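Local coordinates for regulator of Ty1 transposition protein 107 (Saccharomyces cerevisiae, PDB 3T7K) that binds phosphorylated histone H2A through its C-terminal tandem BRCT repeats in the response to DNA damage, at residues V26-F31 and L69-F74; N20-A25 and K59-F64; P89-D94 and I109-F114. One frame throughout, in Å; residues are numbered along the deposited sequence.

Contact 1 (V26-F31 and L69-F74)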
ATOM      1  N   VAL C  26       6.709  -2.642 -15.906  1.00 36.80           N
ATOM      2  CA  VAL C  26       6.847  -3.831 -16.712  1.00 40.30           C
ATOM      3  C   VAL C  26       6.858  -3.309 -18.134  1.00 36.99           C
ATOM      4  O   VAL C  26       6.369  -2.219 -18.375  1.00 38.12           O
ATOM      5  CB  VAL C  26       5.707  -4.862 -16.472  1.00 43.81           C
ATOM      6  CG1 VAL C  26       5.705  -5.297 -15.010  1.00 40.29           C
ATOM      7  CG2 VAL C  26       4.362  -4.277 -16.855  1.00 39.61           C
ATOM      8  N   CYS C  27       7.468  -4.049 -19.057  1.00 34.80           N
ATOM      9  CA  CYS C  27       7.369  -3.725 -20.470  1.00 38.94           C
ATOM     10  C   CYS C  27       6.451  -4.738 -21.110  1.00 40.12           C
ATOM     11  O   CYS C  27       6.419  -5.894 -20.690  1.00 42.39           O
ATOM     12  CB  CYS C  27       8.724  -3.842 -21.140  1.00 43.89           C
ATOM     13  SG  CYS C  27       9.964  -2.828 -20.338  1.00 50.91           S
ATOM     14  N   THR C  28       5.715  -4.297 -22.120  1.00 40.33           N
ATOM     15  CA  THR C  28       4.865  -5.183 -22.909  1.00 43.34           C
ATOM     16  C   THR C  28       5.026  -4.691 -24.333  1.00 42.69           C
ATOM     17  O   THR C  28       5.075  -3.480 -24.563  1.00 43.21           O
ATOM     18  CB  THR C  28       3.388  -5.133 -22.428  1.00 43.73           C
ATOM     19  OG1 THR C  28       2.598  -6.095 -23.142  1.00 43.26           O
ATOM     20  CG2 THR C  28       2.790  -3.742 -22.618  1.00 37.92           C
ATOM     21  N   GLY C  29       5.172  -5.610 -25.285  1.00 45.47           N
ATOM     22  CA  GLY C  29       5.467  -5.209 -26.648  1.00 46.70           C
ATOM     23  C   GLY C  29       6.872  -4.618 -26.761  1.00 45.99           C
ATOM     24  O   GLY C  29       7.171  -3.891 -27.719  1.00 46.97           O
ATOM     25  N   CYS C  30       7.731  -4.919 -25.783  1.00 47.12           N
ATOM     26  CA  CYS C  30       9.116  -4.420 -25.785  1.00 44.17           C
ATOM     27  C   CYS C  30      10.037  -5.097 -24.763  1.00 52.98           C
ATOM     28  O   CYS C  30       9.567  -5.716 -23.798  1.00 50.26           O
ATOM     29  CB  CYS C  30       9.164  -2.881 -25.661  1.00 46.49           C
ATOM     30  SG  CYS C  30       8.197  -2.069 -24.305  1.00 45.49           S
ATOM     31  N   PHE C  31      11.348  -4.998 -25.004  1.00 53.64           N
ATOM     32  CA  PHE C  31      12.371  -5.475 -24.073  1.00 55.29           C
ATOM     33  C   PHE C  31      12.061  -6.848 -23.486  1.00 56.11           C
ATOM     34  O   PHE C  31      12.111  -7.043 -22.266  1.00 49.95           O
ATOM     35  CB  PHE C  31      12.543  -4.470 -22.933  1.00 55.45           C
ATOM     36  CG  PHE C  31      12.874  -3.072 -23.387  1.00 56.08           C
ATOM     37  CD1 PHE C  31      14.173  -2.735 -23.748  1.00 60.69           C
ATOM     38  CD2 PHE C  31      11.895  -2.082 -23.416  1.00 57.79           C
ATOM     39  CE1 PHE C  31      14.495  -1.444 -24.142  1.00 54.49           C
ATOM     40  CE2 PHE C  31      12.210  -0.778 -23.809  1.00 54.31           C
ATOM     41  CZ  PHE C  31      13.515  -0.463 -24.178  1.00 53.28           C
ATOM     42  N   LEU C  69      -1.963  -1.563 -26.144  1.00 48.41           N
ATOM     43  CA  LEU C  69      -1.959  -2.968 -26.546  1.00 46.57           C
ATOM     44  C   LEU C  69      -2.932  -3.813 -25.733  1.00 49.83           C
ATOM     45  O   LEU C  69      -3.258  -3.490 -24.584  1.00 42.76           O
ATOM     46  CB  LEU C  69      -0.558  -3.564 -26.417  1.00 44.43           C
ATOM     47  CG  LEU C  69       0.518  -3.026 -27.355  1.00 45.09           C
ATOM     48  CD1 LEU C  69       1.860  -3.635 -26.991  1.00 43.37           C
ATOM     49  CD2 LEU C  69       0.162  -3.314 -28.810  1.00 52.04           C
ATOM     50  N   ARG C  70      -3.379  -4.911 -26.334  1.00 45.32           N
ATOM     51  CA  ARG C  70      -4.319  -5.801 -25.678  1.00 45.93           C
ATOM     52  C   ARG C  70      -3.608  -6.951 -24.981  1.00 46.10           C
ATOM     53  O   ARG C  70      -4.195  -8.012 -24.783  1.00 47.39           O
ATOM     54  CB  ARG C  70      -5.323  -6.347 -26.699  1.00 49.03           C
ATOM     55  CG  ARG C  70      -6.164  -5.258 -27.359  1.00 49.71           C
ATOM     56  CD  ARG C  70      -7.010  -5.810 -28.486  1.00 52.60           C
ATOM     57  NE  ARG C  70      -8.328  -5.191 -28.499  1.00 56.47           N
ATOM     58  CZ  ARG C  70      -9.448  -5.831 -28.186  1.00 53.06           C
ATOM     59  NH1 ARG C  70      -9.408  -7.117 -27.850  1.00 50.35           N
ATOM     60  NH2 ARG C  70     -10.603  -5.187 -28.211  1.00 54.78           N
ATOM     61  N   THR C  71      -2.345  -6.759 -24.611  1.00 39.92           N
ATOM     62  CA  THR C  71      -1.643  -7.806 -23.885  1.00 35.18           C
ATOM     63  C   THR C  71      -2.182  -7.871 -22.482  1.00 35.88           C
ATOM     64  O   THR C  71      -2.717  -6.892 -21.988  1.00 40.43           O
ATOM     65  CB  THR C  71      -0.137  -7.507 -23.761  1.00 42.94           C
ATOM     66  OG1 THR C  71       0.038  -6.142 -23.336  1.00 37.73           O
ATOM     67  CG2 THR C  71       0.566  -7.753 -25.086  1.00 37.23           C
ATOM     68  N   GLU C  72      -2.019  -9.012 -21.829  1.00 34.92           N
ATOM     69  CA  GLU C  72      -2.327  -9.126 -20.409  1.00 38.52           C
ATOM     70  C   GLU C  72      -1.651  -8.017 -19.595  1.00 39.23           C
ATOM     71  O   GLU C  72      -2.259  -7.413 -18.709  1.00 36.86           O
ATOM     72  CB  GLU C  72      -1.874 -10.489 -19.887  1.00 38.43           C
ATOM     73  CG  GLU C  72      -2.078 -10.680 -18.395  1.00 41.59           C
ATOM     74  CD  GLU C  72      -1.608 -12.040 -17.920  1.00 48.86           C
ATOM     75  OE1 GLU C  72      -0.947 -12.742 -18.713  1.00 52.14           O
ATOM     76  OE2 GLU C  72      -1.896 -12.418 -16.761  1.00 51.60           O
ATOM     77  N   LYS C  73      -0.392  -7.742 -19.909  1.00 38.18           N
ATOM     78  CA  LYS C  73       0.371  -6.746 -19.156  1.00 39.86           C
ATOM     79  C   LYS C  73      -0.199  -5.349 -19.294  1.00 38.13           C
ATOM     80  O   LYS C  73      -0.382  -4.649 -18.293  1.00 37.82           O
ATOM     81  CB  LYS C  73       1.837  -6.756 -19.579  1.00 36.99           C
ATOM     82  CG  LYS C  73       2.686  -7.712 -18.781  1.00 42.05           C
ATOM     83  CD  LYS C  73       4.109  -7.708 -19.314  1.00 45.46           C
ATOM     84  CE  LYS C  73       5.047  -8.440 -18.385  1.00 43.94           C
ATOM     85  NZ  LYS C  73       6.329  -8.740 -19.079  1.00 42.06           N
ATOM     86  N   PHE C  74      -0.480  -4.940 -20.530  1.00 36.75           N
ATOM     87  CA  PHE C  74      -1.094  -3.645 -20.737  1.00 34.35           C
ATOM     88  C   PHE C  74      -2.431  -3.524 -20.008  1.00 37.46           C
ATOM     89  O   PHE C  74      -2.671  -2.540 -19.329  1.00 33.39           O
ATOM     90  CB  PHE C  74      -1.275  -3.312 -22.218  1.00 35.80           C
ATOM     91  CG  PHE C  74      -1.388  -1.845 -22.469  1.00 39.24           C
ATOM     92  CD1 PHE C  74      -0.250  -1.082 -22.706  1.00 39.64           C
ATOM     93  CD2 PHE C  74      -2.613  -1.206 -22.384  1.00 39.00           C
ATOM     94  CE1 PHE C  74      -0.337   0.287 -22.904  1.00 38.30           C
ATOM     95  CE2 PHE C  74      -2.708   0.164 -22.585  1.00 41.22           C
ATOM     96  CZ  PHE C  74      -1.560   0.912 -22.845  1.00 43.20           C
TER
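Thr28 and Lys73 bring the backbones to a CA-CA distance of 6.1 Å, where the chain leaves strand 23-27 and faces the start of helix 72-77. Thr28 makes the largest share of the contact, followed by Lys73. Its OG1 is anti to the backbone N (chi1 -175°) and lies close to Thr71. Thr71 OG1 donates a short hydrogen bond of 2.6 Å to Thr28 OG1, and the two side chains run past one another, pointing opposite ways. Thr71 is also the N-cap of the helix. Its OG1 accepts from Phe74 N at 3.1 Å, so one hydroxyl both caps the helix and holds Thr28. The methyl CG2 of Thr28 meets the edge of the Phe74 ring, 4.0 Å from CD1. Thr28 CB packs on Lys73 CB at 3.6 Å. Beyond CG the Lys73 chain is extended and reaches Cys27 O, with CD 3.2 Å away. Its NZ makes a weak hydrogen bond to the same oxygen. Leu69 CD1 lies 4.0 Å from Gly29 CA. Gly29 has no CB, and one would probably come too close to this methyl. Thr28 OG1, Gly29 N and Lys73 NZ all bond to a modified side chain of the bound peptide, consistent with the phosphorylated residue of histone H2A. A hydroxyl, a backbone N-H and a lysine make the phosphate pocket familiar from tandem BRCT repeats. The lysine charge would probably balance the phosphate, while Thr71, as a second-shell residue, probably helps to position the Thr28 hydroxyl.

Contact 2 (N20-A25 and K59-F64); sequences NYDLKA and KLNCIF
Lys59 presents its carbonyl to Lys24, whose NZ donates a 2.7 Å hydrogen bond to Lys59 O. The Lys24 chain bends at chi3 (-65°), which sets CE near this oxygen. The two lysine side chains run alongside each other in the same direction, but Lys59 NZ goes on to a salt bridge with Glu81. Next comes Leu60, whose CB sits 3.4 Å from Lys24 O. Asn61 makes three hydrogen bonds to the other segment. Its backbone N donates to Lys24 O at 2.9 Å. Its side chain, with CG between the backbone N and the carbonyl carbon (chi1 62°), lies roughly perpendicular to that of Lys24. There OD1 accepts from Lys24 N at 3.0 Å in a nearly straight bond (168° at the hydrogen), with the donor above the carbonyl plane. ND2 gives to Asp22 O at 3.2 Å, with that oxygen close to the amide plane. The carboxamide in effect stands in for a backbone partner just before strand 62-64 begins. This strand lies beside strand 23-27 in the four-stranded parallel sheet of the BRCT fold, whose strand order is 2-1-3-4. At Cys62 the backbone N adds a weak bond to Lys24 O, so two successive amides grip one carbonyl. Cys62 CB packs on Ala25 CB at 3.7 Å, and Cys62 O receives a CA-H...O contact from Ala25. Cys62 SG lies over one face of the Phe64 ring, offset toward the rim. Phe64 meets Ala25 obliquely, with CE2 3.3 Å from Ala25 CB. Its CZ touches Leu23 CD1 at 3.9 Å, and Phe91 of helix 90-99 packs against both Leu23 and Phe64.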
ATOM      1  N   ASN C  20      16.284  10.604  -9.941  1.00 37.51           N
ATOM      2  CA  ASN C  20      15.586   9.429  -9.460  1.00 33.34           C
ATOM      3  C   ASN C  20      14.231   9.387 -10.130  1.00 32.24           C
ATOM      4  O   ASN C  20      13.299  10.053  -9.688  1.00 32.21           O
ATOM      5  CB  ASN C  20      15.430   9.454  -7.940  1.00 33.12           C
ATOM      6  CG  ASN C  20      14.583   8.309  -7.430  0.64 37.11           C
ATOM      7  OD1 ASN C  20      14.389   7.322  -8.125  1.00 37.91           O
ATOM      8  ND2 ASN C  20      14.060   8.443  -6.225  1.00 41.65           N
ATOM      9  N   TYR C  21      14.127   8.631 -11.212  1.00 33.31           N
ATOM     10  CA  TYR C  21      12.863   8.558 -11.949  1.00 35.63           C
ATOM     11  C   TYR C  21      11.761   7.851 -11.167  1.00 35.21           C
ATOM     12  O   TYR C  21      10.585   8.058 -11.428  1.00 34.50           O
ATOM     13  CB  TYR C  21      13.067   7.878 -13.303  1.00 35.48           C
ATOM     14  CG  TYR C  21      13.844   8.712 -14.272  1.00 34.15           C
ATOM     15  CD1 TYR C  21      13.229   9.724 -14.994  1.00 36.57           C
ATOM     16  CD2 TYR C  21      15.198   8.504 -14.455  1.00 32.75           C
ATOM     17  CE1 TYR C  21      13.954  10.500 -15.888  1.00 36.23           C
ATOM     18  CE2 TYR C  21      15.924   9.271 -15.333  1.00 32.49           C
ATOM     19  CZ  TYR C  21      15.310  10.262 -16.040  1.00 34.69           C
ATOM     20  OH  TYR C  21      16.046  11.009 -16.927  1.00 37.86           O
ATOM     21  N   ASP C  22      12.151   7.023 -10.205  1.00 35.03           N
ATOM     22  CA  ASP C  22      11.186   6.336  -9.352  1.00 37.75           C
ATOM     23  C   ASP C  22      10.137   5.528 -10.145  1.00 35.67           C
ATOM     24  O   ASP C  22       8.936   5.659  -9.925  1.00 36.54           O
ATOM     25  CB  ASP C  22      10.504   7.322  -8.392  1.00 34.70           C
ATOM     26  CG  ASP C  22       9.603   6.615  -7.419  1.00 42.01           C
ATOM     27  OD1 ASP C  22       9.689   5.361  -7.382  1.00 48.12           O
ATOM     28  OD2 ASP C  22       8.754   7.238  -6.727  1.00 45.86           O
ATOM     29  N   LEU C  23      10.606   4.669 -11.042  1.00 35.00           N
ATOM     30  CA  LEU C  23       9.715   3.858 -11.866  1.00 36.96           C
ATOM     31  C   LEU C  23       9.795   2.407 -11.437  1.00 37.79           C
ATOM     32  O   LEU C  23      10.878   1.854 -11.288  1.00 37.68           O
ATOM     33  CB  LEU C  23      10.093   3.976 -13.351  1.00 32.32           C
ATOM     34  CG  LEU C  23      10.073   5.399 -13.904  1.00 31.15           C
ATOM     35  CD1 LEU C  23      10.421   5.392 -15.361  1.00 34.62           C
ATOM     36  CD2 LEU C  23       8.702   6.044 -13.700  1.00 33.24           C
ATOM     37  N   LYS C  24       8.638   1.800 -11.219  1.00 42.64           N
ATOM     38  CA  LYS C  24       8.552   0.354 -11.061  1.00 38.87           C
ATOM     39  C   LYS C  24       7.687  -0.119 -12.231  1.00 35.64           C
ATOM     40  O   LYS C  24       6.466  -0.009 -12.183  1.00 29.42           O
ATOM     41  CB  LYS C  24       7.930  -0.010  -9.701  1.00 40.05           C
ATOM     42  CG  LYS C  24       8.795   0.378  -8.493  1.00 42.77           C
ATOM     43  CD  LYS C  24       7.949   0.544  -7.234  1.00 49.01           C
ATOM     44  CE  LYS C  24       6.962   1.711  -7.366  1.00 51.96           C
ATOM     45  NZ  LYS C  24       5.879   1.732  -6.309  1.00 50.86           N
ATOM     46  N   ALA C  25       8.330  -0.620 -13.283  1.00 34.83           N
ATOM     47  CA  ALA C  25       7.643  -0.868 -14.545  1.00 36.12           C
ATOM     48  C   ALA C  25       7.586  -2.347 -14.949  1.00 41.72           C
ATOM     49  O   ALA C  25       8.308  -3.198 -14.400  1.00 38.80           O
ATOM     50  CB  ALA C  25       8.287  -0.062 -15.652  1.00 33.05           C
ATOM     51  N   LYS C  59       3.889  -3.117  -6.281  1.00 49.85           N
ATOM     52  CA  LYS C  59       3.304  -1.793  -6.449  1.00 47.89           C
ATOM     53  C   LYS C  59       3.833  -1.096  -7.695  1.00 45.88           C
ATOM     54  O   LYS C  59       4.307   0.038  -7.629  1.00 42.90           O
ATOM     55  CB  LYS C  59       3.574  -0.946  -5.205  1.00 52.60           C
ATOM     56  CG  LYS C  59       2.804  -1.404  -3.974  1.00 55.86           C
ATOM     57  CD  LYS C  59       1.300  -1.364  -4.237  0.52 51.13           C
ATOM     58  CE  LYS C  59       0.508  -1.830  -3.028  0.43 52.39           C
ATOM     59  NZ  LYS C  59      -0.958  -1.841  -3.299  0.66 48.52           N
ATOM     60  N   LEU C  60       3.762  -1.778  -8.832  1.00 39.70           N
ATOM     61  CA  LEU C  60       4.198  -1.184 -10.083  1.00 39.91           C
ATOM     62  C   LEU C  60       3.454   0.125 -10.303  1.00 37.92           C
ATOM     63  O   LEU C  60       2.318   0.279  -9.860  1.00 35.20           O
ATOM     64  CB  LEU C  60       3.940  -2.133 -11.244  1.00 35.60           C
ATOM     65  CG  LEU C  60       4.471  -3.546 -11.015  1.00 41.10           C
ATOM     66  CD1 LEU C  60       4.009  -4.485 -12.133  1.00 40.44           C
ATOM     67  CD2 LEU C  60       5.968  -3.540 -10.902  1.00 39.30           C
ATOM     68  N   ASN C  61       4.097   1.073 -10.978  1.00 34.31           N
ATOM     69  CA  ASN C  61       3.456   2.353 -11.246  1.00 33.11           C
ATOM     70  C   ASN C  61       3.635   2.786 -12.694  1.00 29.02           C
ATOM     71  O   ASN C  61       3.217   3.867 -13.082  1.00 32.00           O
ATOM     72  CB  ASN C  61       3.986   3.434 -10.289  1.00 34.48           C
ATOM     73  CG  ASN C  61       5.484   3.693 -10.454  1.00 35.27           C
ATOM     74  OD1 ASN C  61       6.087   3.302 -11.447  1.00 31.77           O
ATOM     75  ND2 ASN C  61       6.088   4.356  -9.466  1.00 38.74           N
ATOM     76  N   CYS C  62       4.247   1.932 -13.501  1.00 30.89           N
ATOM     77  CA  CYS C  62       4.632   2.329 -14.841  1.00 32.85           C
ATOM     78  C   CYS C  62       4.513   1.190 -15.838  1.00 32.96           C
ATOM     79  O   CYS C  62       4.688   0.022 -15.501  1.00 35.86           O
ATOM     80  CB  CYS C  62       6.081   2.837 -14.809  1.00 34.73           C
ATOM     81  SG  CYS C  62       6.747   3.366 -16.394  1.00 37.62           S
ATOM     82  N   ILE C  63       4.232   1.531 -17.086  1.00 33.67           N
ATOM     83  CA  ILE C  63       4.254   0.543 -18.146  1.00 37.04           C
ATOM     84  C   ILE C  63       4.957   1.124 -19.348  1.00 33.08           C
ATOM     85  O   ILE C  63       4.696   2.256 -19.725  1.00 33.86           O
ATOM     86  CB  ILE C  63       2.826   0.094 -18.557  1.00 37.00           C
ATOM     87  CG1 ILE C  63       2.894  -0.789 -19.798  1.00 40.40           C
ATOM     88  CG2 ILE C  63       1.938   1.284 -18.848  1.00 32.23           C
ATOM     89  CD1 ILE C  63       2.460  -2.206 -19.537  1.00 42.00           C
ATOM     90  N   PHE C  64       5.879   0.358 -19.918  1.00 33.82           N
ATOM     91  CA  PHE C  64       6.515   0.722 -21.176  1.00 37.80           C
ATOM     92  C   PHE C  64       5.877  -0.072 -22.301  1.00 36.32           C
ATOM     93  O   PHE C  64       5.814  -1.293 -22.237  1.00 39.88           O
ATOM     94  CB  PHE C  64       8.012   0.417 -21.131  1.00 38.30           C
ATOM     95  CG  PHE C  64       8.782   1.293 -20.165  1.00 34.58           C
ATOM     96  CD1 PHE C  64       9.109   2.594 -20.502  1.00 36.58           C
ATOM     97  CD2 PHE C  64       9.162   0.810 -18.926  1.00 34.74           C
ATOM     98  CE1 PHE C  64       9.811   3.404 -19.610  1.00 32.88           C
ATOM     99  CE2 PHE C  64       9.858   1.612 -18.033  1.00 40.01           C
ATOM    100  CZ  PHE C  64      10.176   2.912 -18.377  1.00 35.46           C
TER

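Contact 3 (P89-D94 and I109-F114); sequences PEFIID and ININLF
Asp94 and Ile111 mark the nearest backbone approach, CA to CA 7.0 Å, between the beginning of helix 90-99 and a segment with no regular secondary structure. With CG anti to the backbone N (chi1 171°), the Phe91 ring is carried toward the 109-114 segment. It lies between Ile111 and Leu113, which approach from opposite sides of its plane. Ile111 CG2 meets the ring obliquely, 3.9 Å from CD1. Leu113 CD2 also comes in obliquely, 3.7 Å from Phe91 CE1. Between them Asn112 O lies at the ring edge, in its plane, 3.8 Å from CD1. Helix 90-99 follows strand 85-87, an outermost strand of the parallel BRCT sheet, and the irregular segment passes across Phe91 on its way to helix 123-128. Tyr21 meets the same ring edge-to-face. Ile111 also reaches Asp94, with CD1 4.1 Å from Asp94 CB. An alanine in place of Ile111 would probably open a gap beside Phe91 and Asp94, since the branches that touch them would be gone. The carboxylate of Asp94 is bound by Tyr116 OH. Further on, Asn112 OD1 accepts from Phe114 N at 2.8 Å on a lone pair, closing an Asx turn.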
ATOM      1  N   PRO C  89       8.837   3.046 -25.208  1.00 42.69           N
ATOM      2  CA  PRO C  89      10.162   2.493 -24.926  1.00 42.23           C
ATOM      3  C   PRO C  89      11.269   3.492 -25.271  1.00 40.65           C
ATOM      4  O   PRO C  89      12.361   3.401 -24.730  1.00 42.92           O
ATOM      5  CB  PRO C  89      10.225   1.258 -25.844  1.00 46.98           C
ATOM      6  CG  PRO C  89       9.220   1.534 -26.922  1.00 43.94           C
ATOM      7  CD  PRO C  89       8.119   2.280 -26.243  1.00 44.40           C
ATOM      8  N   GLU C  90      10.984   4.428 -26.163  1.00 40.94           N
ATOM      9  CA  GLU C  90      11.945   5.464 -26.536  1.00 43.20           C
ATOM     10  C   GLU C  90      12.528   6.192 -25.305  1.00 47.80           C
ATOM     11  O   GLU C  90      13.645   6.722 -25.351  1.00 47.07           O
ATOM     12  CB  GLU C  90      11.282   6.468 -27.484  1.00 42.46           C
ATOM     13  CG  GLU C  90      11.226   6.041 -28.949  1.00 47.35           C
ATOM     14  CD  GLU C  90      10.099   5.047 -29.269  1.00 54.94           C
ATOM     15  OE1 GLU C  90       9.511   4.450 -28.334  1.00 49.04           O
ATOM     16  OE2 GLU C  90       9.807   4.862 -30.474  1.00 60.61           O
ATOM     17  N   PHE C  91      11.770   6.226 -24.213  1.00 44.70           N
ATOM     18  CA  PHE C  91      12.263   6.814 -22.973  1.00 43.67           C
ATOM     19  C   PHE C  91      13.544   6.128 -22.526  1.00 46.35           C
ATOM     20  O   PHE C  91      14.582   6.771 -22.365  1.00 43.03           O
ATOM     21  CB  PHE C  91      11.230   6.729 -21.855  1.00 37.40           C
ATOM     22  CG  PHE C  91      11.772   7.123 -20.505  1.00 37.61           C
ATOM     23  CD1 PHE C  91      11.838   8.458 -20.132  1.00 42.62           C
ATOM     24  CD2 PHE C  91      12.219   6.164 -19.616  1.00 34.92           C
ATOM     25  CE1 PHE C  91      12.343   8.826 -18.888  1.00 39.20           C
ATOM     26  CE2 PHE C  91      12.728   6.518 -18.376  1.00 38.13           C
ATOM     27  CZ  PHE C  91      12.794   7.855 -18.014  1.00 41.05           C
ATOM     28  N   ILE C  92      13.453   4.823 -22.298  1.00 42.35           N
ATOM     29  CA  ILE C  92      14.596   4.030 -21.879  1.00 45.58           C
ATOM     30  C   ILE C  92      15.706   4.088 -22.931  1.00 48.86           C
ATOM     31  O   ILE C  92      16.902   4.096 -22.613  1.00 44.05           O
ATOM     32  CB  ILE C  92      14.197   2.566 -21.651  1.00 43.96           C
ATOM     33  CG1 ILE C  92      13.146   2.464 -20.551  1.00 42.32           C
ATOM     34  CG2 ILE C  92      15.405   1.735 -21.287  1.00 44.66           C
ATOM     35  CD1 ILE C  92      13.704   2.664 -19.173  1.00 37.51           C
ATOM     36  N   ILE C  93      15.304   4.133 -24.193  1.00 48.07           N
ATOM     37  CA  ILE C  93      16.283   4.156 -25.271  1.00 49.56           C
ATOM     38  C   ILE C  93      17.061   5.471 -25.228  1.00 47.80           C
ATOM     39  O   ILE C  93      18.282   5.472 -25.149  1.00 49.55           O
ATOM     40  CB  ILE C  93      15.624   3.926 -26.655  1.00 48.08           C
ATOM     41  CG1 ILE C  93      15.127   2.481 -26.778  1.00 47.99           C
ATOM     42  CG2 ILE C  93      16.609   4.205 -27.776  1.00 50.63           C
ATOM     43  CD1 ILE C  93      14.450   2.190 -28.099  1.00 48.60           C
ATOM     44  N   ASP C  94      16.346   6.590 -25.273  1.00 48.03           N
ATOM     45  CA  ASP C  94      16.984   7.901 -25.203  1.00 50.67           C
ATOM     46  C   ASP C  94      17.821   8.053 -23.946  1.00 47.93           C
ATOM     47  O   ASP C  94      18.902   8.648 -23.974  1.00 50.82           O
ATOM     48  CB  ASP C  94      15.939   9.006 -25.254  1.00 50.13           C
ATOM     49  CG  ASP C  94      15.279   9.102 -26.605  1.00 53.69           C
ATOM     50  OD1 ASP C  94      15.752   8.401 -27.526  1.00 50.61           O
ATOM     51  OD2 ASP C  94      14.307   9.882 -26.748  1.00 56.18           O
ATOM     52  N   ILE C 109      22.213  14.429 -17.424  1.00 55.09           N
ATOM     53  CA  ILE C 109      21.019  13.644 -17.764  1.00 50.48           C
ATOM     54  C   ILE C 109      19.767  14.505 -17.716  1.00 50.79           C
ATOM     55  O   ILE C 109      19.409  15.042 -16.669  1.00 46.86           O
ATOM     56  CB  ILE C 109      20.859  12.459 -16.807  1.00 45.31           C
ATOM     57  CG1 ILE C 109      22.137  11.627 -16.805  1.00 49.32           C
ATOM     58  CG2 ILE C 109      19.660  11.603 -17.190  1.00 47.65           C
ATOM     59  CD1 ILE C 109      22.191  10.580 -15.713  1.00 52.93           C
ATOM     60  N   ASN C 110      19.106  14.644 -18.857  1.00 46.50           N
ATOM     61  CA  ASN C 110      17.952  15.520 -18.948  1.00 45.86           C
ATOM     62  C   ASN C 110      16.745  14.869 -19.616  1.00 42.05           C
ATOM     63  O   ASN C 110      15.786  15.543 -19.956  1.00 41.23           O
ATOM     64  CB  ASN C 110      18.322  16.797 -19.698  1.00 47.31           C
ATOM     65  CG  ASN C 110      18.835  16.518 -21.087  1.00 51.61           C
ATOM     66  OD1 ASN C 110      18.380  15.590 -21.756  1.00 52.02           O
ATOM     67  ND2 ASN C 110      19.810  17.302 -21.525  1.00 60.38           N
ATOM     68  N   ILE C 111      16.795  13.565 -19.829  1.00 44.84           N
ATOM     69  CA  ILE C 111      15.641  12.896 -20.415  1.00 41.48           C
ATOM     70  C   ILE C 111      14.461  13.025 -19.467  1.00 37.55           C
ATOM     71  O   ILE C 111      14.580  12.707 -18.287  1.00 38.18           O
ATOM     72  CB  ILE C 111      15.931  11.420 -20.697  1.00 45.21           C
ATOM     73  CG1 ILE C 111      17.202  11.292 -21.551  1.00 46.18           C
ATOM     74  CG2 ILE C 111      14.720  10.749 -21.362  1.00 39.42           C
ATOM     75  CD1 ILE C 111      17.153  12.092 -22.840  1.00 48.72           C
ATOM     76  N   ASN C 112      13.326  13.483 -19.984  1.00 38.32           N
ATOM     77  CA  ASN C 112      12.152  13.742 -19.151  1.00 38.51           C
ATOM     78  C   ASN C 112      10.967  12.791 -19.362  1.00 41.31           C
ATOM     79  O   ASN C 112      10.848  12.124 -20.396  1.00 41.72           O
ATOM     80  CB  ASN C 112      11.685  15.182 -19.340  1.00 39.26           C
ATOM     81  CG  ASN C 112      11.065  15.419 -20.700  1.00 45.57           C
ATOM     82  OD1 ASN C 112       9.943  14.968 -20.983  1.00 43.32           O
ATOM     83  ND2 ASN C 112      11.787  16.138 -21.552  1.00 45.11           N
ATOM     84  N   LEU C 113      10.078  12.768 -18.378  1.00 40.90           N
ATOM     85  CA  LEU C 113       8.951  11.835 -18.349  1.00 42.43           C
ATOM     86  C   LEU C 113       7.710  12.336 -19.096  1.00 42.68           C
ATOM     87  O   LEU C 113       6.622  11.779 -18.929  1.00 42.47           O
ATOM     88  CB  LEU C 113       8.563  11.560 -16.893  1.00 38.82           C
ATOM     89  CG  LEU C 113       9.648  10.896 -16.042  1.00 36.64           C
ATOM     90  CD1 LEU C 113       9.439  11.182 -14.556  1.00 35.25           C
ATOM     91  CD2 LEU C 113       9.697   9.393 -16.332  1.00 34.18           C
ATOM     92  N   PHE C 114       7.857  13.379 -19.903  1.00 37.86           N
ATOM     93  CA  PHE C 114       6.690  14.001 -20.514  1.00 37.54           C
ATOM     94  C   PHE C 114       6.707  13.891 -22.026  1.00 43.03           C
ATOM     95  O   PHE C 114       5.673  14.006 -22.672  1.00 42.45           O
ATOM     96  CB  PHE C 114       6.595  15.474 -20.115  1.00 41.75           C
ATOM     97  CG  PHE C 114       6.609  15.695 -18.638  1.00 40.52           C
ATOM     98  CD1 PHE C 114       5.489  15.409 -17.878  1.00 42.38           C
ATOM     99  CD2 PHE C 114       7.741  16.178 -18.006  1.00 40.71           C
ATOM    100  CE1 PHE C 114       5.496  15.603 -16.512  1.00 46.54           C
ATOM    101  CE2 PHE C 114       7.756  16.381 -16.634  1.00 40.29           C
ATOM    102  CZ  PHE C 114       6.641  16.091 -15.887  1.00 41.10           C
TER

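Contacts 1 and 2 share strand 23-27 and have centres about 14 Å apart. Strand 62-64 joins them: Val26 O and Phe64 N, and Thr28 N and Phe64 O, each lie 3.0 Å apart as probable hydrogen bonds. Contact 3 lies about 13 Å from contact 2, centre to centre. Tyr21 OH reaches Ile111 O at 2.6 Å, and Phe64 CE1 touches Phe91 CD2 at 3.7 Å. Contacts 1 and 3 are about 18 Å apart by their centres, yet Phe31 CE2 packs on Pro89 CB at 3.5 Å. The bound peptide meets contact 1, whereas no other protein chain of the assembly touches contacts 2 and 3.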